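Local coordinates for protein endolysin (Escherichia coli O157 typing phage 15, PDB 7M5I) that probably cleaves the beta-1,4 glycosidic bonds of host peptidoglycan as a phage lysozyme, helping to lyse the cell and release new virus particles, at residues 48-51 with 52-55; 83-86 with 87-90; 98-101 with 102-106. All coordinates share one frame; numbering follows the deposited sequence.

Interaction 1: residues 48-51 with 52-55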
loop_
_atom_site.group_PDB
_atom_site.type_symbol
_atom_site.label_atom_id
_atom_site.label_comp_id
_atom_site.label_asym_id
_atom_site.label_seq_id
_atom_site.Cartn_x
_atom_site.Cartn_y
_atom_site.Cartn_z
ATOM N N PRO A 48 -8.229 -1.210 18.638
ATOM C CA PRO A 48 -7.209 -0.199 18.368
ATOM C C PRO A 48 -5.889 -0.611 18.999
ATOM O O PRO A 48 -5.860 -1.263 20.032
ATOM C CB PRO A 48 -7.776 1.108 19.006
ATOM C CG PRO A 48 -9.219 0.834 19.224
ATOM C CD PRO A 48 -9.359 -0.672 19.404
ATOM N N VAL A 49 -4.820 -0.106 18.417
ATOM C CA VAL A 49 -3.475 -0.081 19.041
ATOM C C VAL A 49 -3.558 0.870 20.242
ATOM O O VAL A 49 -4.230 1.870 20.131
ATOM C CB VAL A 49 -2.401 0.339 18.005
ATOM C CG1 VAL A 49 -1.076 0.653 18.692
ATOM C CG2 VAL A 49 -2.289 -0.733 16.922
ATOM N N LYS A 50 -2.880 0.532 21.331
ATOM C CA LYS A 50 -2.830 1.336 22.575
ATOM C C LYS A 50 -1.386 1.771 22.867
ATOM O O LYS A 50 -0.436 0.945 22.758
ATOM C CB LYS A 50 -3.302 0.525 23.773
ATOM C CG LYS A 50 -4.774 0.080 23.747
ATOM C CD LYS A 50 -4.913 -1.332 23.212
ATOM C CE LYS A 50 -6.339 -1.847 23.257
ATOM N NZ LYS A 50 -6.535 -2.957 22.291
ATOM N N MET A 51 -1.249 2.999 23.366
ATOM C CA MET A 51 0.042 3.492 23.843
ATOM C C MET A 51 0.517 2.589 24.987
ATOM O O MET A 51 -0.297 2.004 25.752
ATOM C CB MET A 51 -0.126 4.961 24.262
ATOM C CG MET A 51 -0.481 5.865 23.091
ATOM S SD MET A 51 0.708 5.905 21.731
ATOM C CE MET A 51 2.174 6.547 22.535
ATOM N N GLY A 52 1.835 2.469 25.081
ATOM C CA GLY A 52 2.522 1.594 26.020
ATOM C C GLY A 52 2.673 0.182 25.521
ATOM O O GLY A 52 3.375 -0.593 26.210
ATOM N N MET A 53 2.049 -0.210 24.412
ATOM C CA MET A 53 2.158 -1.613 23.944
ATOM C C MET A 53 3.550 -1.828 23.346
ATOM O O MET A 53 4.123 -0.859 22.763
ATOM C CB MET A 53 1.151 -1.929 22.825
ATOM C CG MET A 53 -0.221 -2.275 23.378
ATOM S SD MET A 53 -1.302 -2.549 21.899
ATOM C CE MET A 53 -0.443 -3.946 21.164
ATOM N N LYS A 54 4.049 -3.050 23.489
ATOM C CA LYS A 54 5.315 -3.500 22.838
ATOM C C LYS A 54 5.037 -4.842 22.199
ATOM O O LYS A 54 4.357 -5.689 22.813
ATOM C CB LYS A 54 6.449 -3.621 23.844
ATOM C CG LYS A 54 6.967 -2.273 24.320
ATOM C CD LYS A 54 7.995 -2.358 25.436
ATOM C CE LYS A 54 8.300 -0.989 26.031
ATOM N NZ LYS A 54 9.259 -1.110 27.157
ATOM N N ILE A 55 5.520 -5.034 20.996
ATOM C CA ILE A 55 5.295 -6.262 20.221
ATOM C C ILE A 55 6.655 -6.752 19.710
ATOM O O ILE A 55 7.614 -5.968 19.704
ATOM C CB ILE A 55 4.297 -6.044 19.064
ATOM C CG1 ILE A 55 4.748 -4.998 18.049
ATOM C CG2 ILE A 55 2.918 -5.750 19.631
ATOM C CD1 ILE A 55 3.843 -4.984 16.805
#
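Lys-50 and Met-53 close a tight reversal of the chain, and two kinds of polar contact tie them together. The stronger is the turn bond from the Met-53 amide N to Lys-50 O, 3.2 Å long. The weaker runs back the other way: the Lys-50 backbone N points at Met-53 SD across 3.5 Å, a weak but fairly straight N-H to sulfur bond at 164°. Lys-50 thus meets the methionine through both its backbone N and its carbonyl O.

Van der Waals contacts follow from the same fold of the side chain. With CG lying beside its own backbone N (chi1 -83°), Met-53 sends its sulfur back over Lys-50, and on the way its CG passes 3.3 Å from Lys-50 O. The lysine chain, bent at chi2, runs across the thioether, its CD 4.0 Å from Met-53 SD. That bend also returns the ammonium to the chain, where Lys-50 NZ bonds to Pro-48 O at 2.9 Å, nearly in line with the C=O bond. The aliphatic part of the lysine therefore lies against sulfur while its charged end is held by the carbonyl of Pro-48.

Beyond the turn, Met-53 and the buried Val-49 both touch Ile-37 and Ile-44, so one flank of the loop rests on the small beta sheets. Met-51, at the corner, reaches Pro-35 instead, with its side chain about 9 Å from that of Asp-30, a predicted catalytic residue.

Gly-52, with phi of 85°, occupies the third position of a type II beta turn running from Lys-50 to Met-53, in the loop that leads from strand 47-48 of the beta-rich lobe of this phage lysozyme to helix 57-78.

Interaction 2: residues 83-86 with 87-90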
loop_
_atom_site.group_PDB
_atom_site.type_symbol
_atom_site.label_atom_id
_atom_site.label_comp_id
_atom_site.label_asym_id
_atom_site.label_seq_id
_atom_site.Cartn_x
_atom_site.Cartn_y
_atom_site.Cartn_z
ATOM N N THR A 83 -2.127 -10.247 -15.180
ATOM C CA THR A 83 -1.339 -9.299 -14.394
ATOM C C THR A 83 -0.105 -10.038 -13.864
ATOM O O THR A 83 -0.272 -11.118 -13.245
ATOM C CB THR A 83 -2.225 -8.741 -13.275
ATOM O OG1 THR A 83 -3.303 -8.038 -13.895
ATOM C CG2 THR A 83 -1.459 -7.811 -12.367
ATOM N N THR A 84 1.071 -9.464 -14.054
ATOM C CA THR A 84 2.341 -10.044 -13.558
ATOM C C THR A 84 2.432 -9.891 -12.045
ATOM O O THR A 84 1.721 -9.039 -11.484
ATOM C CB THR A 84 3.568 -9.415 -14.221
ATOM O OG1 THR A 84 3.611 -8.039 -13.824
ATOM C CG2 THR A 84 3.557 -9.525 -15.729
ATOM N N GLN A 85 3.243 -10.708 -11.393
ATOM C CA GLN A 85 3.354 -10.661 -9.921
ATOM C C GLN A 85 3.767 -9.260 -9.483
ATOM O O GLN A 85 3.255 -8.784 -8.452
ATOM C CB GLN A 85 4.358 -11.701 -9.422
ATOM C CG GLN A 85 4.367 -11.795 -7.907
ATOM C CD GLN A 85 3.023 -12.187 -7.321
ATOM O OE1 GLN A 85 2.406 -13.232 -7.648
ATOM N NE2 GLN A 85 2.529 -11.343 -6.453
ATOM N N ASN A 86 4.705 -8.632 -10.195
ATOM C CA ASN A 86 5.253 -7.308 -9.794
ATOM C C ASN A 86 4.174 -6.258 -10.040
ATOM O O ASN A 86 4.066 -5.319 -9.248
ATOM C CB ASN A 86 6.579 -6.995 -10.484
ATOM C CG ASN A 86 6.513 -7.096 -11.980
ATOM O OD1 ASN A 86 6.474 -8.227 -12.481
ATOM N ND2 ASN A 86 6.530 -5.979 -12.691
ATOM N N GLU A 87 3.384 -6.349 -11.098
ATOM C CA GLU A 87 2.259 -5.411 -11.300
ATOM C C GLU A 87 1.276 -5.538 -10.133
ATOM O O GLU A 87 0.875 -4.478 -9.548
ATOM C CB GLU A 87 1.540 -5.675 -12.607
ATOM C CG GLU A 87 2.317 -5.241 -13.831
ATOM C CD GLU A 87 1.799 -5.847 -15.139
ATOM O OE1 GLU A 87 0.816 -6.652 -15.074
ATOM O OE2 GLU A 87 2.318 -5.465 -16.196
ATOM N N PHE A 88 0.937 -6.765 -9.752
ATOM C CA PHE A 88 0.008 -7.022 -8.616
ATOM C C PHE A 88 0.624 -6.447 -7.332
ATOM O O PHE A 88 -0.099 -5.698 -6.591
ATOM C CB PHE A 88 -0.277 -8.507 -8.448
ATOM C CG PHE A 88 -1.349 -8.765 -7.429
ATOM C CD1 PHE A 88 -2.691 -8.493 -7.718
ATOM C CD2 PHE A 88 -1.035 -9.262 -6.185
ATOM C CE1 PHE A 88 -3.691 -8.776 -6.797
ATOM C CE2 PHE A 88 -2.038 -9.547 -5.264
ATOM C CZ PHE A 88 -3.357 -9.279 -5.573
ATOM N N ASP A 89 1.882 -6.741 -7.054
ATOM C CA ASP A 89 2.544 -6.241 -5.825
ATOM C C ASP A 89 2.445 -4.712 -5.749
ATOM O O ASP A 89 2.115 -4.149 -4.640
ATOM C CB ASP A 89 3.986 -6.692 -5.708
ATOM C CG ASP A 89 4.206 -8.166 -5.465
ATOM O OD1 ASP A 89 3.261 -8.871 -5.004
ATOM O OD2 ASP A 89 5.378 -8.613 -5.737
ATOM N N ALA A 90 2.766 -4.030 -6.837
ATOM C CA ALA A 90 2.738 -2.563 -6.897
ATOM C C ALA A 90 1.327 -2.036 -6.671
ATOM O O ALA A 90 1.130 -1.061 -5.899
ATOM C CB ALA A 90 3.312 -2.050 -8.176
#
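Thr-84 and Glu-87 exchange bonds at the start of helix 85-98. The Glu-87 amide N donates to Thr-84 OG1 at 3.2 Å, and the Thr-84 N donates to Glu-87 OE1 at 3.0 Å, reaching that oxygen from above the carboxylate plane, 52° out of it. The threonine hydroxyl can serve as the cap because it stands between its own backbone N and carbonyl carbon (chi1 65°), turned toward the first helical turn. Thr-83 closes the apolar flank, its CG2 3.7 Å from Glu-87 CB.

Within the same first turn, Gln-85 reaches four residues ahead: its NE2 bonds to Asp-89 OD1 at 3.0 Å. The acceptor lies almost in the amide plane, yet the amide and carboxylate planes are 44° apart, and the hydrogen comes in above the carboxylate.

A second shell holds these groups. Lys-117 forms a salt bridge with Glu-87 OE2, the oxygen not used in the capping bond, while Tyr-158 and Ser-10 bond to Asp-89 OD2. Gln-85 NE2 also donates to Gln-8 O, so the N-terminal segment is fastened to the same turn.

The reciprocal pair Thr-84 and Glu-87 is a classic capping box at a helix N-terminus.

Interaction 3: residues 98-101 with 102-106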
loop_
_atom_site.group_PDB
_atom_site.type_symbol
_atom_site.label_atom_id
_atom_site.label_comp_id
_atom_site.label_asym_id
_atom_site.label_seq_id
_atom_site.Cartn_x
_atom_site.Cartn_y
_atom_site.Cartn_z
ATOM N N ILE A 98 -3.634 4.347 -0.493
ATOM C CA ILE A 98 -4.678 5.315 -0.920
ATOM C C ILE A 98 -6.089 4.825 -0.531
ATOM O O ILE A 98 -6.997 5.668 -0.479
ATOM C CB ILE A 98 -4.591 5.687 -2.403
ATOM C CG1 ILE A 98 -5.013 4.523 -3.317
ATOM C CG2 ILE A 98 -3.219 6.235 -2.726
ATOM C CD1 ILE A 98 -5.092 4.882 -4.745
ATOM N N GLY A 99 -6.241 3.545 -0.255
ATOM C CA GLY A 99 -7.504 2.890 0.102
ATOM C C GLY A 99 -8.216 2.289 -1.110
ATOM O O GLY A 99 -7.940 2.690 -2.267
ATOM N N ILE A 100 -9.207 1.488 -0.806
ATOM C CA ILE A 100 -9.927 0.634 -1.786
ATOM C C ILE A 100 -10.726 1.519 -2.736
ATOM O O ILE A 100 -10.587 1.345 -3.950
ATOM C CB ILE A 100 -10.765 -0.421 -1.047
ATOM C CG1 ILE A 100 -9.858 -1.434 -0.337
ATOM C CG2 ILE A 100 -11.704 -1.101 -2.040
ATOM C CD1 ILE A 100 -10.591 -2.462 0.480
ATOM N N THR A 101 -11.593 2.406 -2.224
ATOM C CA THR A 101 -12.445 3.258 -3.081
ATOM C C THR A 101 -11.604 4.082 -4.054
ATOM O O THR A 101 -12.001 4.152 -5.252
ATOM C CB THR A 101 -13.398 4.152 -2.285
ATOM O OG1 THR A 101 -14.309 3.247 -1.680
ATOM C CG2 THR A 101 -14.134 5.110 -3.188
ATOM N N ALA A 102 -10.469 4.629 -3.605
ATOM C CA ALA A 102 -9.649 5.514 -4.457
ATOM C C ALA A 102 -9.091 4.666 -5.609
ATOM O O ALA A 102 -9.059 5.153 -6.745
ATOM C CB ALA A 102 -8.529 6.091 -3.624
ATOM N N MET A 103 -8.591 3.476 -5.283
ATOM C CA MET A 103 -8.036 2.552 -6.319
ATOM C C MET A 103 -9.154 2.189 -7.296
ATOM O O MET A 103 -8.921 2.225 -8.519
ATOM C CB MET A 103 -7.455 1.301 -5.668
ATOM C CG MET A 103 -7.003 0.234 -6.667
ATOM S SD MET A 103 -8.326 -0.846 -7.266
ATOM C CE MET A 103 -8.723 -1.763 -5.796
ATOM N N GLN A 104 -10.330 1.833 -6.793
ATOM C CA GLN A 104 -11.433 1.307 -7.661
ATOM C C GLN A 104 -11.814 2.322 -8.738
ATOM O O GLN A 104 -12.137 1.922 -9.863
ATOM C CB GLN A 104 -12.640 0.904 -6.834
ATOM C CG GLN A 104 -12.402 -0.374 -6.061
ATOM C CD GLN A 104 -13.513 -0.626 -5.083
ATOM O OE1 GLN A 104 -14.282 0.283 -4.755
ATOM N NE2 GLN A 104 -13.567 -1.863 -4.599
ATOM N N ASP A 105 -11.812 3.599 -8.399
ATOM C CA ASP A 105 -12.280 4.697 -9.271
ATOM C C ASP A 105 -11.102 5.383 -9.956
ATOM O O ASP A 105 -11.365 6.331 -10.687
ATOM C CB ASP A 105 -13.149 5.670 -8.468
ATOM C CG ASP A 105 -14.422 5.051 -7.927
ATOM O OD1 ASP A 105 -14.847 3.996 -8.454
ATOM O OD2 ASP A 105 -15.015 5.652 -6.987
ATOM N N SER A 106 -9.879 4.881 -9.801
ATOM C CA SER A 106 -8.634 5.534 -10.282
ATOM C C SER A 106 -8.513 5.444 -11.804
ATOM O O SER A 106 -8.961 4.472 -12.380
ATOM C CB SER A 106 -7.408 4.931 -9.626
ATOM O OG SER A 106 -7.189 3.579 -10.038
HETATM O O HOH W 1 -9.984 5.225 -0.726
#
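A single turn of helix starts after Gly-99, where the Met-103 N donates to Gly-99 O at 3.2 Å and the Gln-104 N donates to Ile-100 O at 2.9 Å. At the entry to that turn, one water joins Ile-98 O to Ala-102 N, 3.0 Å from each, donating to the carbonyl and accepting from the amide, and so bridges the break between two helices.

The Ile-98 side chain closes the apolar side of this corner. Its CG1 branch stands between the backbone N and carbonyl carbon (chi1 71°), and from there CD1 comes to 3.8 Å from Ala-102 CB. On another side of the turn, Ile-100 and Gln-104 run side by side in the same direction: Gln-104 NE2 lies 3.3 Å from Ile-100 CG2, and its carboxamide leans along the isoleucine branch. Thr-101 and Asp-105 form a second side-by-side pair, Thr-101 CG2 3.9 Å from Asp-105 OD2.

At the C-terminal end, Met-103 O accepts two hydrogens, from Ser-106 N at 3.1 Å and from Ser-106 OG at 2.7 Å. That serine oxygen also caps the following helix through Ile-109 N, linking the end of one helix to the start of the next.

Short helix 100-104 thus bridges helices 85-98 and 107-113, with Ile-100 packed on helix 57-78, Met-103 between helices 57-78 and 107-113, and Ile-98 and Ala-102 against Trp-127.

How the interactions relate
The three contacts come in series along the chain, all within the phage lysozyme region of the chain. Interaction 1 belongs to the beta-rich lobe, and its loop leads into helix 57-78; interactions 2 and 3 lie in the helical part, at the start of helix 85-98 and at the junction between its end and helix 100-104. Their centres are about 17 Å apart, whereas that of interaction 1 is about 33 Å from interaction 2 and 29 Å from interaction 3, and none touches another. Helix 57-78 connects them structurally: Ile-55, Phe-88, Ile-100 and Met-103 all rest on it. Chain reversal, helix start and helix-to-helix junction are thus three local solutions, each in a segment that also packs on one long helix.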